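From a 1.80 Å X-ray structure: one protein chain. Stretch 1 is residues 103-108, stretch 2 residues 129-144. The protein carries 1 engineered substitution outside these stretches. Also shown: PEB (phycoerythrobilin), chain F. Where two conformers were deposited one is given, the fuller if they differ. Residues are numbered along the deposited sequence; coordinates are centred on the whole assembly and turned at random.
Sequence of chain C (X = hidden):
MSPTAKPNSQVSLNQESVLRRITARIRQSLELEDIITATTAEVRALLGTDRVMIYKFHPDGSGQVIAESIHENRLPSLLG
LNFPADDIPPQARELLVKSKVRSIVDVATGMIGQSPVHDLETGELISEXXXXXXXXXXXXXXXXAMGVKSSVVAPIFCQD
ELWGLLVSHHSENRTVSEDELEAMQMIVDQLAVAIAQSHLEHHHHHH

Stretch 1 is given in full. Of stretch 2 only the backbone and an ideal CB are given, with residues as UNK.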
ATOM      1  N   SER C 103      -7.215  10.652  -6.136  1.00 16.20           N
ATOM      2  CA  SER C 103      -7.324   9.905  -4.883  1.00 19.16           C
ATOM      3  C   SER C 103      -8.484   8.934  -4.888  1.00 16.44           C
ATOM      4  O   SER C 103      -9.581   9.306  -5.274  1.00 18.55           O
ATOM      5  CB  SER C 103      -7.515  10.854  -3.713  1.00 16.06           C
ATOM      6  OG  SER C 103      -6.431  11.741  -3.539  1.00 21.68           O
ATOM      7  N   ILE C 104      -8.218   7.703  -4.443  1.00 15.81           N
ATOM      8  CA  ILE C 104      -9.210   6.650  -4.284  1.00 13.45           C
ATOM      9  C   ILE C 104      -9.307   6.275  -2.807  1.00 12.26           C
ATOM     10  O   ILE C 104      -8.351   5.754  -2.271  1.00 16.44           O
ATOM     11  CB  ILE C 104      -8.819   5.385  -5.073  1.00 15.16           C
ATOM     12  CG1 ILE C 104      -8.662   5.671  -6.571  1.00 17.40           C
ATOM     13  CG2 ILE C 104      -9.799   4.255  -4.804  1.00 17.09           C
ATOM     14  CD1 ILE C 104      -7.770   4.654  -7.297  1.00 19.52           C
ATOM     15  N   VAL C 105     -10.456   6.507  -2.167  1.00 13.08           N
ATOM     16  CA  VAL C 105     -10.654   6.103  -0.776  1.00 14.41           C
ATOM     17  C   VAL C 105     -11.464   4.830  -0.750  1.00 15.12           C
ATOM     18  O   VAL C 105     -12.525   4.753  -1.347  1.00 13.94           O
ATOM     19  CB  VAL C 105     -11.360   7.203   0.069  1.00 15.03           C
ATOM     20  CG1 VAL C 105     -11.527   6.756   1.494  1.00 18.47           C
ATOM     21  CG2 VAL C 105     -10.549   8.486   0.025  1.00 20.15           C
ATOM     22  N   ASP C 106     -10.943   3.835  -0.032  1.00 15.19           N
ATOM     23  CA  ASP C 106     -11.588   2.558   0.142  1.00 15.70           C
ATOM     24  C   ASP C 106     -11.928   2.424   1.621  1.00 16.29           C
ATOM     25  O   ASP C 106     -11.074   2.114   2.465  1.00 16.32           O
ATOM     26  CB  ASP C 106     -10.677   1.449  -0.349  1.00 15.47           C
ATOM     27  CG  ASP C 106     -11.363   0.102  -0.364  1.00 22.55           C
ATOM     28  OD1 ASP C 106     -11.998  -0.226  -1.392  1.00 28.05           O
ATOM     29  OD2 ASP C 106     -11.235  -0.632   0.642  1.00 20.05           O
ATOM     30  N   VAL C 107     -13.177   2.704   1.945  1.00 15.68           N
ATOM     31  CA  VAL C 107     -13.583   2.745   3.344  1.00 16.83           C
ATOM     32  C   VAL C 107     -13.395   1.409   4.044  1.00 18.37           C
ATOM     33  O   VAL C 107     -12.936   1.366   5.201  1.00 17.42           O
ATOM     34  CB  VAL C 107     -15.049   3.221   3.448  1.00 17.49           C
ATOM     35  CG1 VAL C 107     -15.566   3.097   4.845  1.00 24.54           C
ATOM     36  CG2 VAL C 107     -15.155   4.686   2.986  1.00 21.10           C
ATOM     37  N   ALA C 108     -13.718   0.310   3.369  1.00 20.81           N
ATOM     38  CA  ALA C 108     -13.607  -1.014   3.994  1.00 20.60           C
ATOM     39  C   ALA C 108     -12.214  -1.331   4.509  1.00 22.78           C
ATOM     40  O   ALA C 108     -12.094  -1.932   5.552  1.00 18.06           O
ATOM     41  CB  ALA C 108     -14.019  -2.104   3.021  1.00 21.97           C
ATOM     42  N   UNK C 129       2.335   5.072 -10.259  1.00 94.16           N
ATOM     43  CA  UNK C 129       1.337   4.021 -10.087  1.00 75.36           C
ATOM     44  C   UNK C 129       0.571   4.408  -8.837  1.00 53.29           C
ATOM     45  O   UNK C 129       1.000   5.307  -8.112  1.00 39.04           O
ATOM     46  CB  UNK C 129       1.960   2.628  -9.976  1.00 75.36           C
ATOM     47  N   UNK C 130      -0.533   3.726  -8.555  1.00 44.75           N
ATOM     48  CA  UNK C 130      -1.349   4.098  -7.410  1.00 32.04           C
ATOM     49  C   UNK C 130      -0.767   3.443  -6.175  1.00 26.35           C
ATOM     50  O   UNK C 130      -0.577   2.231  -6.141  1.00 34.34           O
ATOM     51  CB  UNK C 130      -2.811   3.694  -7.610  1.00 32.04           C
ATOM     52  N   UNK C 131      -0.476   4.273  -5.171  0.50 28.53           N
ATOM     53  CA  UNK C 131       0.141   3.853  -3.907  0.50 30.21           C
ATOM     54  C   UNK C 131      -0.854   4.036  -2.748  0.50 24.30           C
ATOM     55  O   UNK C 131      -1.396   5.138  -2.563  0.50 20.65           O
ATOM     56  CB  UNK C 131       1.421   4.648  -3.643  0.50 30.21           C
ATOM     57  N   UNK C 132      -1.112   2.973  -1.983  1.00 17.03           N
ATOM     58  CA  UNK C 132      -2.109   3.041  -0.918  1.00 16.22           C
ATOM     59  C   UNK C 132      -1.479   3.216   0.481  1.00 16.71           C
ATOM     60  O   UNK C 132      -0.483   2.598   0.817  1.00 21.24           O
ATOM     61  CB  UNK C 132      -2.967   1.775  -0.943  1.00 16.22           C
ATOM     62  N   UNK C 133      -2.133   4.048   1.290  1.00 16.20           N
ATOM     63  CA  UNK C 133      -1.702   4.340   2.655  1.00 16.69           C
ATOM     64  C   UNK C 133      -2.940   4.490   3.529  1.00 15.96           C
ATOM     65  O   UNK C 133      -4.030   4.647   3.009  1.00 15.16           O
ATOM     66  CB  UNK C 133      -0.837   5.601   2.708  1.00 16.69           C
ATOM     67  N   UNK C 134      -2.773   4.477   4.856  1.00 16.36           N
ATOM     68  CA  UNK C 134      -3.957   4.686   5.704  1.00 15.84           C
ATOM     69  C   UNK C 134      -4.529   6.087   5.506  1.00 15.90           C
ATOM     70  O   UNK C 134      -3.777   7.058   5.415  1.00 16.13           O
ATOM     71  CB  UNK C 134      -3.607   4.468   7.177  1.00 15.84           C
ATOM     72  N   UNK C 135      -5.846   6.175   5.406  1.00 14.95           N
ATOM     73  CA  UNK C 135      -6.517   7.461   5.237  1.00 15.17           C
ATOM     74  C   UNK C 135      -6.888   8.002   6.619  1.00 16.64           C
ATOM     75  O   UNK C 135      -7.139   7.231   7.526  1.00 18.96           O
ATOM     76  CB  UNK C 135      -7.756   7.325   4.349  1.00 15.17           C
ATOM     77  N   UNK C 136      -6.859   9.325   6.783  1.00 16.61           N
ATOM     78  CA  UNK C 136      -7.210   9.964   8.054  1.00 16.50           C
ATOM     79  C   UNK C 136      -8.615   9.574   8.493  1.00 17.70           C
ATOM     80  O   UNK C 136      -9.546   9.566   7.671  1.00 17.53           O
ATOM     81  CB  UNK C 136      -7.102  11.486   7.936  1.00 16.50           C
ATOM     82  N   UNK C 137      -8.771   9.251   9.774  1.00 16.98           N
ATOM     83  CA  UNK C 137     -10.062   8.808  10.293  0.52 17.03           C
ATOM     84  C   UNK C 137     -11.146   9.873  10.127  1.00 16.33           C
ATOM     85  O   UNK C 137     -12.321   9.548   9.977  1.00 20.79           O
ATOM     86  CB  UNK C 137      -9.929   8.430  11.770  0.52 17.03           C
ATOM     87  N   UNK C 138     -10.770  11.144  10.149  1.00 18.49           N
ATOM     88  CA  UNK C 138     -11.783  12.197  10.009  1.00 19.29           C
ATOM     89  C   UNK C 138     -12.456  12.085   8.653  1.00 19.53           C
ATOM     90  O   UNK C 138     -13.665  12.231   8.545  1.00 19.16           O
ATOM     91  CB  UNK C 138     -11.161  13.584  10.181  1.00 19.29           C
ATOM     92  N   UNK C 139     -11.668  11.809   7.618  1.00 18.24           N
ATOM     93  CA  UNK C 139     -12.179  11.707   6.265  1.00 16.14           C
ATOM     94  C   UNK C 139     -13.003  10.416   6.094  1.00 15.63           C
ATOM     95  O   UNK C 139     -14.039  10.428   5.430  1.00 19.66           O
ATOM     96  CB  UNK C 139     -11.025  11.748   5.261  1.00 16.14           C
ATOM     97  N   UNK C 140     -12.579   9.323   6.724  1.00 21.06           N
ATOM     98  CA  UNK C 140     -13.383   8.103   6.702  1.00 22.61           C
ATOM     99  C   UNK C 140     -14.753   8.381   7.306  1.00 18.26           C
ATOM    100  O   UNK C 140     -15.772   7.957   6.773  1.00 22.73           O
ATOM    101  CB  UNK C 140     -12.682   6.973   7.458  1.00 22.61           C
ATOM    102  N   UNK C 141     -14.753   9.057   8.445  1.00 16.34           N
ATOM    103  CA  UNK C 141     -16.003   9.340   9.163  1.00 23.42           C
ATOM    104  C   UNK C 141     -16.910  10.261   8.336  1.00 25.43           C
ATOM    105  O   UNK C 141     -18.126  10.105   8.324  1.00 24.11           O
ATOM    106  CB  UNK C 141     -15.705   9.977  10.522  1.00 23.42           C
ATOM    107  N   UNK C 142     -16.302  11.207   7.632  1.00 19.20           N
ATOM    108  CA  UNK C 142     -16.997  12.134   6.750  1.00 18.42           C
ATOM    109  C   UNK C 142     -17.738  11.375   5.649  1.00 20.82           C
ATOM    110  O   UNK C 142     -18.917  11.635   5.375  1.00 22.56           O
ATOM    111  CB  UNK C 142     -16.011  13.132   6.139  1.00 18.42           C
ATOM    112  N   UNK C 143     -17.046  10.426   5.027  1.00 18.21           N
ATOM    113  CA  UNK C 143     -17.641   9.643   3.937  1.00 19.10           C
ATOM    114  C   UNK C 143     -18.710   8.686   4.502  1.00 16.47           C
ATOM    115  O   UNK C 143     -19.807   8.568   3.953  1.00 22.84           O
ATOM    116  CB  UNK C 143     -16.562   8.860   3.187  1.00 19.10           C
ATOM    117  N   UNK C 144     -18.388   8.006   5.595  1.00 20.68           N
ATOM    118  CA  UNK C 144     -19.329   7.078   6.195  1.00 21.66           C
ATOM    119  C   UNK C 144     -20.644   7.801   6.602  1.00 26.45           C
ATOM    120  O   UNK C 144     -21.717   7.231   6.494  1.00 25.35           O
ATOM    121  CB  UNK C 144     -18.687   6.404   7.409  1.00 21.66           C
TER
HETATM  122  CHC PEB F 900     -13.816  16.744   0.866  1.00 20.30           C
HETATM  123  NC  PEB F 900     -11.735  15.876   2.009  1.00 21.58           N
HETATM  124  C1C PEB F 900     -10.504  15.386   1.697  1.00 20.45           C
HETATM  125  C2C PEB F 900     -10.358  15.331   0.333  1.00 22.80           C
HETATM  126  C3C PEB F 900     -11.521  15.805  -0.232  1.00 21.96           C
HETATM  127  C4C PEB F 900     -12.380  16.148   0.836  1.00 16.88           C
HETATM  128  CMC PEB F 900     -11.690  15.908  -1.737  1.00 26.08           C
HETATM  129  CAC PEB F 900      -9.057  14.808  -0.363  1.00 15.89           C
HETATM  130  CBC PEB F 900      -8.975  13.292  -0.293  1.00 21.89           C
HETATM  131  CGC PEB F 900      -9.876  12.713  -1.353  1.00 28.33           C
HETATM  132  O1C PEB F 900      -9.672  13.034  -2.558  1.00 24.48           O
HETATM  133  O2C PEB F 900     -10.810  11.912  -1.049  1.00 21.85           O
HETATM  134  ND  PEB F 900     -14.820  15.233  -0.752  1.00 28.29           N
HETATM  135  C1D PEB F 900     -14.479  16.678  -0.421  1.00 27.37           C
HETATM  136  C2D PEB F 900     -15.787  17.308  -0.323  1.00 25.39           C
HETATM  137  C3D PEB F 900     -16.805  16.401  -0.525  1.00 28.86           C
HETATM  138  C4D PEB F 900     -16.302  15.110  -0.817  1.00 33.05           C
HETATM  139  CMD PEB F 900     -15.978  18.794   0.085  1.00 28.57           C
HETATM  140  CAD PEB F 900     -18.297  16.740  -0.347  1.00 48.75           C
HETATM  141  CBD PEB F 900     -19.194  16.264  -1.264  1.00 56.99           C
HETATM  142  OD  PEB F 900     -16.922  14.089  -1.077  1.00 29.20           O
HETATM  143  NA  PEB F 900     -12.521  16.689   6.922  1.00 24.13           N
HETATM  144  C1A PEB F 900     -13.673  17.221   7.563  1.00 30.03           C
HETATM  145  C2A PEB F 900     -13.300  17.708   8.938  1.00 25.55           C
HETATM  146  C3A PEB F 900     -11.809  17.466   9.111  1.00 25.94           C
HETATM  147  C4A PEB F 900     -11.367  16.810   7.788  1.00 25.41           C
HETATM  148  CMA PEB F 900     -13.702  19.198   9.172  1.00 28.90           C
HETATM  149  CBA PEB F 900     -11.785  17.085  11.655  1.00 26.91           C
HETATM  150  OA  PEB F 900     -14.775  17.280   7.043  1.00 28.26           O
HETATM  151  CHA PEB F 900     -10.099  16.350   7.588  1.00 19.65           C
HETATM  152  CAA PEB F 900     -11.350  16.573  10.268  1.00 23.54           C
HETATM  153  NB  PEB F 900     -10.258  15.824   4.938  1.00 17.61           N
HETATM  154  C1B PEB F 900      -9.623  15.768   6.260  1.00 19.17           C
HETATM  155  C2B PEB F 900      -8.363  15.067   6.193  1.00 17.53           C
HETATM  156  C3B PEB F 900      -8.188  14.659   4.831  1.00 17.51           C
HETATM  157  C4B PEB F 900      -9.358  15.126   4.006  1.00 21.89           C
HETATM  158  CHB PEB F 900      -9.423  14.884   2.656  1.00 18.16           C
HETATM  159  CMB PEB F 900      -7.442  14.831   7.347  1.00 20.81           C
HETATM  160  CAB PEB F 900      -7.012  13.881   4.279  1.00 17.13           C
HETATM  161  CBB PEB F 900      -7.385  12.416   4.207  1.00 17.57           C
HETATM  162  CGB PEB F 900      -6.096  11.696   3.806  1.00 22.39           C
HETATM  163  O1B PEB F 900      -5.613  11.936   2.659  1.00 27.88           O
HETATM  164  O2B PEB F 900      -5.528  10.922   4.614  1.00 17.11           O

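Position 129 has extended backbone angles, and nothing of stretch 1 lies within 5.5 Å of its ideal CB, so almost any side chain would do; it is Asp129, poorly ordered. Position 130 differs: its CA-to-CB bond points toward stretch 1, and the ideal CB stands 5.1 Å from Ile104 CD1. That gap admits an apolar chain of medium length, Val, Leu, Ile or Met. The residue is Ile130, chi1 m and chi2 t, which brings its CD1 to 3.8 Å from Ile104 CD1.

Position 131 is in a strand and out of reach of stretch 1, leaving the choice open; it is Cys131. At 132 the CB points sideways and has no close neighbour, so a small residue would leave Ile104 untouched, whereas a long or aromatic one could reach it. Tyr132 does so with chi1 m: its OH ends 3.6 Å from Ile104 CD1, a van der Waals contact.

For 133 the bilin matters more than stretch 1. Its propionate carboxylate O1B and O2B would suit a long basic side chain, Arg or Lys. Arg133 grips both oxygens, NH1 donating to PEB O2B at 2.9 Å and NH2 to PEB O1B at 2.7 Å. Position 134, with extended backbone angles, is compatible with proline among many others, and Pro134 occupies it.

The CB at 135 points toward stretch 1, 4.8 Å from Val105 CG1. A compact apolar residue such as Val, Ile or Ala fits this spacing. Val135 places CG1 4.4 Å from Val105 CG1, a loose contact.

Position 136 immediately precedes a helix, where Asp, Ser, Thr or Asn can cap free amides. OD1 of Asp136 accepts from the backbone N of 138 at 2.9 Å, while its own N donates to PEB O2B at 3.0 Å. Position 137, in the first turn and out of reach of stretch 1, is permissive; it is Ser137. At 138 the bilin carbon CAA lies near the CB, which calls for a nucleophilic thiol: Cys138 SG is bonded covalently to PEB CAA at 2.0 Å.

Position 139 points sideways, but a long polar or aromatic group could pass between Val105 and the bilin. His139, chi1 t, sets NE2 4.0 Å from Val105 CG2 and donates from NE2 to PEB O2C at 2.9 Å, with PEB C1C over one ring face.

The CB at 140 is 5.5 Å from Val107 CG1, so small or branched apolar residues suit; it is Val140. Position 141 is out of reach of stretch 1, so polar or charged residues suit; it is Glu141. Position 142 adjoins the bilin, where an aromatic is plausible; Tyr142 CD2 lies 3.0 Å from PEB OA.

At 143 the CB points toward stretch 1, 4.4 Å from Val107 CG2, favouring Leu, Ile or Met. Leu143 bridges two valines through CD1, 3.6 Å from Val105 CG1 and 4.4 Å from Val107 CG2. At 144 the CB points sideways, 5.2 Å from Val107 CG1, so a small polar or apolar group suits; Thr144 OG1 rests 3.8 Å from Val107 CG1.

Stretch 2, residues 129-144: DICYRPVDSCHVEYLT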
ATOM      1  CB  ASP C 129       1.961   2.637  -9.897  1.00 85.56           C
ATOM      2  CG  ASP C 129       2.801   2.206 -11.067  1.00 93.76           C
ATOM      3  OD1 ASP C 129       2.554   2.688 -12.190  1.00 93.52           O
ATOM      4  OD2 ASP C 129       3.715   1.380 -10.858  1.00 96.17           O
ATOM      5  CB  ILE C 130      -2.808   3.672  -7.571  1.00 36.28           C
ATOM      6  CG1 ILE C 130      -3.391   4.263  -8.851  1.00 44.26           C
ATOM      7  CG2 ILE C 130      -3.622   4.134  -6.369  1.00 33.62           C
ATOM      8  CD1 ILE C 130      -4.681   3.611  -9.284  1.00 50.74           C
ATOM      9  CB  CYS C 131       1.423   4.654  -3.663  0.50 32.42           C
ATOM     10  SG  CYS C 131       2.328   4.252  -2.140  0.50 30.83           S
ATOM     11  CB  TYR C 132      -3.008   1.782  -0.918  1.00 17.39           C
ATOM     12  CG  TYR C 132      -4.018   1.774  -2.058  1.00 15.24           C
ATOM     13  CD1 TYR C 132      -3.661   1.316  -3.326  1.00 15.71           C
ATOM     14  CD2 TYR C 132      -5.287   2.248  -1.880  1.00 16.82           C
ATOM     15  CE1 TYR C 132      -4.559   1.343  -4.366  1.00 16.47           C
ATOM     16  CE2 TYR C 132      -6.195   2.278  -2.922  1.00 18.52           C
ATOM     17  CZ  TYR C 132      -5.819   1.821  -4.161  1.00 15.96           C
ATOM     18  OH  TYR C 132      -6.734   1.853  -5.203  1.00 19.07           O
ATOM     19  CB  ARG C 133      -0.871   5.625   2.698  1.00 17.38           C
ATOM     20  CG  ARG C 133      -1.643   6.863   2.231  1.00 17.28           C
ATOM     21  CD  ARG C 133      -0.883   8.163   2.511  1.00 19.19           C
ATOM     22  NE  ARG C 133      -1.587   9.322   1.933  1.00 20.02           N
ATOM     23  CZ  ARG C 133      -2.627   9.955   2.492  1.00 23.61           C
ATOM     24  NH1 ARG C 133      -3.118   9.556   3.656  1.00 19.33           N
ATOM     25  NH2 ARG C 133      -3.185  11.003   1.879  1.00 20.40           N
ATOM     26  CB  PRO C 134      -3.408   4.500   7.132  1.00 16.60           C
ATOM     27  CG  PRO C 134      -2.173   3.666   6.947  1.00 17.30           C
ATOM     28  CD  PRO C 134      -1.580   4.168   5.652  1.00 17.39           C
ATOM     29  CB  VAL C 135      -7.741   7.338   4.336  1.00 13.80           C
ATOM     30  CG1 VAL C 135      -8.871   6.561   5.023  1.00 17.27           C
ATOM     31  CG2 VAL C 135      -8.255   8.721   3.880  1.00 19.28           C
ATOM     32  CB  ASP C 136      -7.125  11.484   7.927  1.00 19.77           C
ATOM     33  CG  ASP C 136      -7.063  12.175   9.275  1.00 18.78           C
ATOM     34  OD1 ASP C 136      -8.102  12.211   9.965  1.00 20.46           O
ATOM     35  OD2 ASP C 136      -5.990  12.719   9.631  1.00 22.34           O
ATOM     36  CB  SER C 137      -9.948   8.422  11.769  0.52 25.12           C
ATOM     37  OG  SER C 137      -9.497   9.513  12.550  0.52 24.17           O
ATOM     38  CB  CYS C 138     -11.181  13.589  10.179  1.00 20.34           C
ATOM     39  SG  CYS C 138     -12.421  14.906  10.179  1.00 25.98           S
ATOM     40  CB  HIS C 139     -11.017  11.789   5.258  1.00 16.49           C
ATOM     41  CG  HIS C 139     -11.444  11.960   3.835  1.00 16.52           C
ATOM     42  ND1 HIS C 139     -12.478  12.794   3.453  1.00 18.51           N
ATOM     43  CD2 HIS C 139     -10.963  11.411   2.700  1.00 16.95           C
ATOM     44  CE1 HIS C 139     -12.621  12.730   2.138  1.00 20.23           C
ATOM     45  NE2 HIS C 139     -11.712  11.903   1.658  1.00 20.06           N
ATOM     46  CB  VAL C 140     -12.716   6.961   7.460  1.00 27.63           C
ATOM     47  CG1 VAL C 140     -13.756   5.922   7.952  1.00 36.67           C
ATOM     48  CG2 VAL C 140     -11.739   6.329   6.580  1.00 33.34           C
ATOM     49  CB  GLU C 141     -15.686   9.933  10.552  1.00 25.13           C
ATOM     50  CG  GLU C 141     -15.135   8.861  11.535  1.00 45.92           C
ATOM     51  CD  GLU C 141     -14.351   9.423  12.726  1.00 52.73           C
ATOM     52  OE1 GLU C 141     -14.588  10.587  13.119  1.00 50.72           O
ATOM     53  OE2 GLU C 141     -13.499   8.684  13.275  1.00 52.04           O
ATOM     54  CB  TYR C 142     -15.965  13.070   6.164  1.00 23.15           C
ATOM     55  CG  TYR C 142     -16.407  14.208   5.267  1.00 24.08           C
ATOM     56  CD1 TYR C 142     -16.406  14.068   3.888  1.00 25.48           C
ATOM     57  CD2 TYR C 142     -16.734  15.445   5.803  1.00 39.18           C
ATOM     58  CE1 TYR C 142     -16.754  15.140   3.059  1.00 37.49           C
ATOM     59  CE2 TYR C 142     -17.080  16.516   4.993  1.00 36.83           C
ATOM     60  CZ  TYR C 142     -17.085  16.360   3.630  1.00 38.56           C
ATOM     61  OH  TYR C 142     -17.429  17.438   2.851  1.00 36.77           O
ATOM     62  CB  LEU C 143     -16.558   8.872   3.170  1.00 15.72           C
ATOM     63  CG  LEU C 143     -15.539   9.703   2.389  1.00 15.50           C
ATOM     64  CD1 LEU C 143     -14.410   8.819   1.802  1.00 21.59           C
ATOM     65  CD2 LEU C 143     -16.171  10.474   1.288  1.00 21.23           C
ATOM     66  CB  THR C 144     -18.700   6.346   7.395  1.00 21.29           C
ATOM     67  OG1 THR C 144     -17.573   5.593   6.946  1.00 24.71           O
ATOM     68  CG2 THR C 144     -19.696   5.390   8.013  1.00 28.03           C
TER
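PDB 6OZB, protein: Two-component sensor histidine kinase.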